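Local coordinates for putative ABC transporter amino acid-binding protein (Sinorhizobium meliloti, PDB 2Q88), which binds the compatible solute ectoine and probably hands it to an ABC transporter for uptake in osmoprotection, at residues A91-I96 / D216-E221. Sequence-based numbering, arbitrary orientation.
Sequences AYSQPI and DAFDVE. With CD (cadmium ion), chain D.
In this periplasmic-binding-protein fold of solute-binding family 3, the chain leaving the short strand 91-92 is tied to helix 212-228 by a side chain-to-backbone hydrogen bond: Gln94 N donates to Asp219 OD1 at 3.0 Å. The bond is nearly straight, 162° at the hydrogen, and meets OD1 on its syn side, 22° out of the carboxylate plane. Aspartate suits the place because its short side chain brings an acceptor from the helix surface to a backbone N-H that follows the strand. The other oxygen, OD2, has a long, weak ion pair with Arg250, whose backbone N also binds Gln94 OE1; the Gln94 and Asp219 side chains themselves cross at about a right angle.

Ser93, small enough to fit close to the helix, also brings its CB within 3.1 Å of Asp219 OD1, a tight approach. With chi1 at 72°, its OG lies between the backbone N and the carbonyl carbon and donates to Gln94 O at 2.8 Å, linking the side chain to the carbonyl oxygen of the next residue. Beside the polar link, Phe218 brings its ring up to Ser93 and Ile96. The Phe218 ring is also edge-to-face with Phe207 of the strand paired with 91-92. Ser93 CB approaches this ring obliquely, 3.7 Å from CD1, while Ile96 meets it tip to tip, CD1 resting 4.1 Å from Phe218 CE1 at the ring edge.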
loop_
_atom_site.group_PDB
_atom_site.type_symbol
_atom_site.label_atom_id
_atom_site.label_comp_id
_atom_site.label_asym_id
_atom_site.label_seq_id
_atom_site.Cartn_x
_atom_site.Cartn_y
_atom_site.Cartn_z
ATOM N N ALA A 91 12.354 -2.579 9.058
ATOM C CA ALA A 91 13.231 -1.459 8.731
ATOM C C ALA A 91 12.764 -0.843 7.407
ATOM O O ALA A 91 12.988 -1.408 6.344
ATOM C CB ALA A 91 14.669 -1.937 8.616
ATOM N N TYR A 92 12.109 0.310 7.504
ATOM C CA TYR A 92 11.562 1.030 6.362
ATOM C C TYR A 92 12.603 1.900 5.687
ATOM O O TYR A 92 13.487 2.460 6.343
ATOM C CB TYR A 92 10.429 1.950 6.822
ATOM C CG TYR A 92 9.032 1.361 6.772
ATOM C CD1 TYR A 92 8.420 1.063 5.557
ATOM C CD2 TYR A 92 8.304 1.173 7.942
ATOM C CE1 TYR A 92 7.118 0.547 5.512
ATOM C CE2 TYR A 92 7.007 0.656 7.916
ATOM C CZ TYR A 92 6.431 0.340 6.706
ATOM O OH TYR A 92 5.153 -0.161 6.683
ATOM N N SER A 93 12.480 2.028 4.371
ATOM C CA SER A 93 13.182 3.058 3.638
ATOM C C SER A 93 12.535 4.403 3.938
ATOM O O SER A 93 11.565 4.479 4.675
ATOM C CB SER A 93 13.050 2.802 2.136
ATOM O OG SER A 93 11.725 3.090 1.717
ATOM N N GLN A 94 13.071 5.461 3.339
ATOM C CA GLN A 94 12.436 6.780 3.352
ATOM C C GLN A 94 11.139 6.735 2.514
ATOM O O GLN A 94 10.931 5.762 1.791
ATOM C CB GLN A 94 13.441 7.822 2.834
ATOM C CG GLN A 94 14.590 8.111 3.835
ATOM C CD GLN A 94 14.107 8.650 5.181
ATOM O OE1 GLN A 94 13.136 9.412 5.252
ATOM N NE2 GLN A 94 14.790 8.260 6.249
ATOM N N PRO A 95 10.258 7.732 2.637
ATOM C CA PRO A 95 8.942 7.677 2.000
ATOM C C PRO A 95 8.987 7.635 0.482
ATOM O O PRO A 95 9.877 8.215 -0.137
ATOM C CB PRO A 95 8.250 8.961 2.465
ATOM C CG PRO A 95 9.052 9.482 3.594
ATOM C CD PRO A 95 10.448 8.982 3.393
ATOM N N ILE A 96 8.016 6.937 -0.102
ATOM C CA ILE A 96 7.938 6.776 -1.552
ATOM C C ILE A 96 6.561 7.138 -2.094
ATOM O O ILE A 96 6.432 8.104 -2.858
ATOM C CB ILE A 96 8.327 5.323 -1.973
ATOM C CG1 ILE A 96 9.770 5.014 -1.554
ATOM C CG2 ILE A 96 8.156 5.152 -3.490
ATOM C CD1 ILE A 96 10.220 3.563 -1.736
ATOM N N ASP A 216 19.841 0.644 4.051
ATOM C CA ASP A 216 20.747 1.791 3.823
ATOM C C ASP A 216 21.118 1.967 2.363
ATOM O O ASP A 216 21.046 3.071 1.833
ATOM C CB ASP A 216 22.055 1.654 4.615
ATOM C CG ASP A 216 21.855 1.705 6.110
ATOM O OD1 ASP A 216 20.731 1.984 6.586
ATOM O OD2 ASP A 216 22.802 1.483 6.888
ATOM N N ALA A 217 21.560 0.879 1.730
ATOM C CA ALA A 217 21.915 0.875 0.311
ATOM C C ALA A 217 20.749 1.268 -0.604
ATOM O O ALA A 217 20.906 2.055 -1.547
ATOM C CB ALA A 217 22.456 -0.494 -0.079
ATOM N N PHE A 218 19.579 0.709 -0.322
ATOM C CA PHE A 218 18.352 1.066 -1.018
ATOM C C PHE A 218 18.092 2.573 -0.858
ATOM O O PHE A 218 17.798 3.272 -1.823
ATOM C CB PHE A 218 17.202 0.238 -0.430
ATOM C CG PHE A 218 15.891 0.392 -1.149
ATOM C CD1 PHE A 218 14.963 1.366 -0.747
ATOM C CD2 PHE A 218 15.558 -0.450 -2.208
ATOM C CE1 PHE A 218 13.731 1.500 -1.410
ATOM C CE2 PHE A 218 14.324 -0.315 -2.879
ATOM C CZ PHE A 218 13.415 0.657 -2.468
ATOM N N ASP A 219 18.241 3.070 0.367
ATOM C CA ASP A 219 18.001 4.475 0.671
ATOM C C ASP A 219 18.967 5.424 -0.028
ATOM O O ASP A 219 18.566 6.501 -0.437
ATOM C CB ASP A 219 18.039 4.708 2.181
ATOM C CG ASP A 219 16.672 4.558 2.824
ATOM O OD1 ASP A 219 15.676 4.521 2.080
ATOM O OD2 ASP A 219 16.497 4.498 4.060
ATOM N N VAL A 220 20.229 5.020 -0.178
ATOM C CA VAL A 220 21.213 5.848 -0.877
ATOM C C VAL A 220 20.751 6.081 -2.326
ATOM O O VAL A 220 20.778 7.207 -2.824
ATOM C CB VAL A 220 22.647 5.241 -0.790
ATOM C CG1 VAL A 220 23.585 5.869 -1.805
ATOM C CG2 VAL A 220 23.223 5.424 0.619
ATOM N N GLU A 221 20.284 5.023 -2.977
ATOM C CA GLU A 221 19.799 5.116 -4.364
ATOM C C GLU A 221 18.483 5.884 -4.484
ATOM O O GLU A 221 18.267 6.608 -5.465
ATOM C CB GLU A 221 19.625 3.722 -4.984
ATOM C CG GLU A 221 20.913 2.916 -5.185
ATOM C CD GLU A 221 22.064 3.721 -5.765
ATOM O OE1 GLU A 221 21.914 4.312 -6.859
ATOM O OE2 GLU A 221 23.143 3.753 -5.128
HETATM CD CD CD D . 23.641 1.070 8.844
HETATM O O HOH W 1 25.126 -0.748 8.386
HETATM O O HOH W 2 22.777 2.361 9.319
HETATM O O HOH W 3 23.873 1.273 11.326
#